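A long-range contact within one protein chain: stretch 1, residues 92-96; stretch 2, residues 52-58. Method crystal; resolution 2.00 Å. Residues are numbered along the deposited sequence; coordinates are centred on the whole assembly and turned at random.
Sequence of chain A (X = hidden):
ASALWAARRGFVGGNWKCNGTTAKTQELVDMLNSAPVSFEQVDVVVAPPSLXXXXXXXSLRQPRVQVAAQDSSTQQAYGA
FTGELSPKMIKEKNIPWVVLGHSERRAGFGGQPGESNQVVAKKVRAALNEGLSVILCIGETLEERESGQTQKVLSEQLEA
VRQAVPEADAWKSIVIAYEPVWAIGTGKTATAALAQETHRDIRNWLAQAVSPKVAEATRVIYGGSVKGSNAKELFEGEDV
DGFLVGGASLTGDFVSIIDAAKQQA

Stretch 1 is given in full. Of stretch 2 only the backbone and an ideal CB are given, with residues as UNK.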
ATOM      1  N   GLU A  92      10.486 -11.602   2.661  1.00 28.47           N
ATOM      2  CA  GLU A  92      10.132 -13.007   2.745  1.00 28.98           C
ATOM      3  C   GLU A  92       9.305 -13.483   1.528  1.00 28.25           C
ATOM      4  O   GLU A  92       9.271 -14.676   1.236  1.00 29.00           O
ATOM      5  CB  GLU A  92       9.369 -13.267   4.031  1.00 29.94           C
ATOM      6  CG  GLU A  92       9.089 -14.712   4.321  1.00 31.60           C
ATOM      7  CD  GLU A  92       8.843 -15.059   5.822  1.00 32.62           C
ATOM      8  OE1 GLU A  92       8.615 -14.190   6.734  1.00 32.58           O
ATOM      9  OE2 GLU A  92       8.917 -16.317   6.102  1.00 34.51           O
ATOM     10  N   LYS A  93       8.666 -12.581   0.809  1.00 26.68           N
ATOM     11  CA  LYS A  93       8.009 -12.918  -0.450  1.00 26.80           C
ATOM     12  C   LYS A  93       9.035 -12.882  -1.628  1.00 27.94           C
ATOM     13  O   LYS A  93       8.636 -12.992  -2.800  1.00 26.35           O
ATOM     14  CB  LYS A  93       6.834 -11.941  -0.656  1.00 26.06           C
ATOM     15  CG  LYS A  93       5.941 -12.110  -1.869  1.00 25.56           C
ATOM     16  CD  LYS A  93       5.326 -13.477  -1.936  1.00 26.24           C
ATOM     17  CE  LYS A  93       4.246 -13.584  -3.039  1.00 26.51           C
ATOM     18  NZ  LYS A  93       4.074 -15.020  -3.440  1.00 28.18           N
ATOM     19  N   ASN A  94      10.348 -12.781  -1.321  1.00 28.08           N
ATOM     20  CA  ASN A  94      11.415 -12.732  -2.348  1.00 30.00           C
ATOM     21  C   ASN A  94      11.381 -11.548  -3.310  1.00 28.04           C
ATOM     22  O   ASN A  94      11.787 -11.646  -4.438  1.00 28.29           O
ATOM     23  CB  ASN A  94      11.494 -14.030  -3.157  1.00 33.34           C
ATOM     24  CG  ASN A  94      11.456 -15.252  -2.290  1.00 37.89           C
ATOM     25  OD1 ASN A  94      12.363 -15.527  -1.501  1.00 41.39           O
ATOM     26  ND2 ASN A  94      10.393 -16.054  -2.474  1.00 42.67           N
ATOM     27  N   ILE A  95      10.901 -10.420  -2.836  1.00 25.38           N
ATOM     28  CA  ILE A  95      10.933  -9.173  -3.559  1.00 24.43           C
ATOM     29  C   ILE A  95      12.203  -8.450  -3.105  1.00 24.16           C
ATOM     30  O   ILE A  95      12.297  -8.100  -1.927  1.00 22.75           O
ATOM     31  CB  ILE A  95       9.670  -8.356  -3.247  1.00 23.02           C
ATOM     32  CG1 ILE A  95       8.417  -9.118  -3.703  1.00 23.43           C
ATOM     33  CG2 ILE A  95       9.769  -6.969  -3.910  1.00 22.74           C
ATOM     34  CD1 ILE A  95       7.118  -8.618  -3.093  1.00 23.05           C
ATOM     35  N   PRO A  96      13.180  -8.212  -4.040  1.00 25.18           N
ATOM     36  CA  PRO A  96      14.466  -7.670  -3.533  1.00 24.92           C
ATOM     37  C   PRO A  96      14.546  -6.154  -3.404  1.00 24.33           C
ATOM     38  O   PRO A  96      15.429  -5.699  -2.679  1.00 24.06           O
ATOM     39  CB  PRO A  96      15.502  -8.178  -4.534  1.00 26.73           C
ATOM     40  CG  PRO A  96      14.714  -8.529  -5.771  1.00 26.54           C
ATOM     41  CD  PRO A  96      13.287  -8.756  -5.406  1.00 25.42           C
ATOM     42  N   UNK A  52      -0.054  -7.208  -8.394  1.00 24.59           N
ATOM     43  CA  UNK A  52       0.491  -7.898  -9.552  1.00 25.10           C
ATOM     44  C   UNK A  52       1.951  -8.402  -9.382  1.00 25.31           C
ATOM     45  O   UNK A  52       2.492  -9.041 -10.290  1.00 26.54           O
ATOM     46  CB  UNK A  52       0.418  -6.957 -10.756  1.00 25.10           C
ATOM     47  N   UNK A  53       2.591  -8.114  -8.251  1.00 24.16           N
ATOM     48  CA  UNK A  53       4.000  -8.526  -8.091  1.00 24.84           C
ATOM     49  C   UNK A  53       4.185 -10.029  -8.199  1.00 27.86           C
ATOM     50  O   UNK A  53       5.106 -10.456  -8.876  1.00 25.89           O
ATOM     51  CB  UNK A  53       4.539  -8.049  -6.741  1.00 24.84           C
ATOM     52  N   UNK A  54       3.304 -10.827  -7.560  1.00 29.83           N
ATOM     53  CA  UNK A  54       3.512 -12.289  -7.629  1.00 32.46           C
ATOM     54  C   UNK A  54       3.391 -12.866  -9.026  1.00 32.00           C
ATOM     55  O   UNK A  54       4.132 -13.786  -9.383  1.00 32.73           O
ATOM     56  CB  UNK A  54       2.506 -12.998  -6.720  1.00 32.46           C
ATOM     57  N   UNK A  55       2.503 -12.299  -9.833  1.00 31.46           N
ATOM     58  CA  UNK A  55       2.332 -12.698 -11.230  1.00 32.27           C
ATOM     59  C   UNK A  55       3.619 -12.393 -12.044  1.00 32.10           C
ATOM     60  O   UNK A  55       4.073 -13.206 -12.862  1.00 33.82           O
ATOM     61  CB  UNK A  55       1.128 -11.977 -11.839  1.00 32.27           C
ATOM     62  N   UNK A  56       4.201 -11.222 -11.789  1.00 32.21           N
ATOM     63  CA  UNK A  56       5.449 -10.870 -12.461  1.00 30.52           C
ATOM     64  C   UNK A  56       6.562 -11.834 -12.025  1.00 30.97           C
ATOM     65  O   UNK A  56       7.299 -12.363 -12.880  1.00 29.47           O
ATOM     66  CB  UNK A  56       5.837  -9.422 -12.155  1.00 30.52           C
ATOM     67  N   UNK A  57       6.665 -12.095 -10.704  1.00 29.88           N
ATOM     68  CA  UNK A  57       7.666 -13.051 -10.200  1.00 31.25           C
ATOM     69  C   UNK A  57       7.499 -14.447 -10.818  1.00 35.33           C
ATOM     70  O   UNK A  57       8.498 -15.134 -11.082  1.00 34.41           O
ATOM     71  CB  UNK A  57       7.571 -13.150  -8.676  1.00 31.25           C
ATOM     72  N   UNK A  58       6.253 -14.880 -11.037  1.00 37.47           N
ATOM     73  CA  UNK A  58       6.025 -16.202 -11.615  1.00 39.54           C
ATOM     74  C   UNK A  58       6.346 -16.356 -13.080  1.00 39.97           C
ATOM     75  O   UNK A  58       6.675 -17.477 -13.497  1.00 39.74           O
ATOM     76  CB  UNK A  58       4.560 -16.590 -11.407  1.00 39.54           C
TER

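At position 52 the ideal CB has nothing of stretch 1 within 5.5 Å, so the contact sets no preference here. The residue is Phe 52. Its ring stays out of reach.

Position 53 has helical backbone angles, phi -60° and psi -44°. Its CA-to-CB bond points toward stretch 1, and the ideal CB is 4.5 Å from Ile 95 CD1. What stretch 1 offers here is the apolar end of an isoleucine, with no donor or acceptor on that side chain. An aliphatic residue suits the site; valine, leucine, isoleucine or methionine are all plausible. The residue is Ile 53. Its CG2 packs 3.7 Å from Ile 95 CD1.

Position 54 points sideways. Its ideal CB is 4.1 Å from Lys 93 CE, so it lies beside the end of the lysine chain. A small residue such as alanine or serine would fit, and an acidic or polar one might also suit the nearby amine. The residue is Ser 54. Its CB lies 4.0 Å from Lys 93 CE, a van der Waals contact, and the hydroxyl makes no hydrogen bond to stretch 1.

Positions 55 and 56 are helical and have ideal CB atoms with no neighbour from stretch 1 within 5.5 Å. The contact leaves both choices open. The residues are Gln 55 and Val 56, and neither touches stretch 1.

Position 57 points toward stretch 1, but its ideal CB is more than 5.5 Å from any atom there. A short side chain would leave the gap unfilled. Across it lie the carbonyls of Lys 93 and Asn 94, both acceptors, and the lysine amine. A long side chain carrying a donor suits the site. Glutamine comes first, since its amide has a donor for the carbonyls and an acceptor for the amine side. Lysine or arginine would be less suited, because the charge of Lys 93 is close by. The residue is Gln 57. Its NE2 donates to Lys 93 O at 3.0 Å, with a nearly straight angle of 170°. Two waters extend the link. Water 1 donates to Gln 57 OE1 at 2.6 Å and accepts from Lys 93 NZ at 2.7 Å. Water 2 accepts from Gln 57 NE2 at 2.9 Å and donates to Asn 94 O at 2.7 Å.

Position 58 points sideways with open space before it, so many residues would do. The residue is Asp 58. Asp 58 OD1 comes no nearer to stretch 1 than 5.9 Å, from Lys 93 NZ.

Stretch 2 (52-58) FISQVQD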
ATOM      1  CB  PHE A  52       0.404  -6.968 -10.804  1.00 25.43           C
ATOM      2  CG  PHE A  52      -0.995  -6.514 -11.106  1.00 26.22           C
ATOM      3  CD1 PHE A  52      -1.921  -7.424 -11.583  1.00 26.19           C
ATOM      4  CD2 PHE A  52      -1.433  -5.231 -10.775  1.00 25.74           C
ATOM      5  CE1 PHE A  52      -3.248  -7.039 -11.803  1.00 27.80           C
ATOM      6  CE2 PHE A  52      -2.727  -4.843 -10.975  1.00 27.02           C
ATOM      7  CZ  PHE A  52      -3.669  -5.744 -11.478  1.00 27.38           C
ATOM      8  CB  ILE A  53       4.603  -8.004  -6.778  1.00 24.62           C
ATOM      9  CG1 ILE A  53       4.761  -6.462  -6.882  1.00 23.65           C
ATOM     10  CG2 ILE A  53       5.954  -8.647  -6.566  1.00 24.35           C
ATOM     11  CD1 ILE A  53       5.142  -5.759  -5.592  1.00 23.68           C
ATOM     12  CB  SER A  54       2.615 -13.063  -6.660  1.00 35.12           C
ATOM     13  OG  SER A  54       1.287 -13.073  -7.132  1.00 38.67           O
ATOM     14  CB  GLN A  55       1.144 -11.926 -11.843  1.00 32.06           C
ATOM     15  CG  GLN A  55       0.900 -12.171 -13.339  1.00 33.50           C
ATOM     16  CD  GLN A  55      -0.173 -11.274 -13.947  1.00 33.19           C
ATOM     17  OE1 GLN A  55      -0.971 -10.680 -13.254  1.00 32.47           O
ATOM     18  NE2 GLN A  55      -0.173 -11.172 -15.243  1.00 32.51           N
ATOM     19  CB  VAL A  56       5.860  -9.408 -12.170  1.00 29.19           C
ATOM     20  CG1 VAL A  56       7.191  -9.075 -12.764  1.00 29.80           C
ATOM     21  CG2 VAL A  56       4.836  -8.443 -12.710  1.00 29.31           C
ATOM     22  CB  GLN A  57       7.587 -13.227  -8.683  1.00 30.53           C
ATOM     23  CG  GLN A  57       7.954 -12.038  -7.888  1.00 29.04           C
ATOM     24  CD  GLN A  57       7.750 -12.235  -6.410  1.00 29.50           C
ATOM     25  OE1 GLN A  57       6.616 -12.483  -5.949  1.00 30.30           O
ATOM     26  NE2 GLN A  57       8.835 -12.174  -5.674  1.00 26.64           N
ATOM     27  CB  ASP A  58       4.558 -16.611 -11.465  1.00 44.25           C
ATOM     28  CG  ASP A  58       4.157 -16.849 -10.001  1.00 47.45           C
ATOM     29  OD1 ASP A  58       5.005 -16.662  -9.060  1.00 52.94           O
ATOM     30  OD2 ASP A  58       2.979 -17.168  -9.801  1.00 51.58           O
TER
HETATM   31  O   HOH W   1       5.854 -14.963  -5.494  1.00 39.83           O
HETATM   32  O   HOH W   2      11.343 -11.963  -7.122  1.00 50.29           O
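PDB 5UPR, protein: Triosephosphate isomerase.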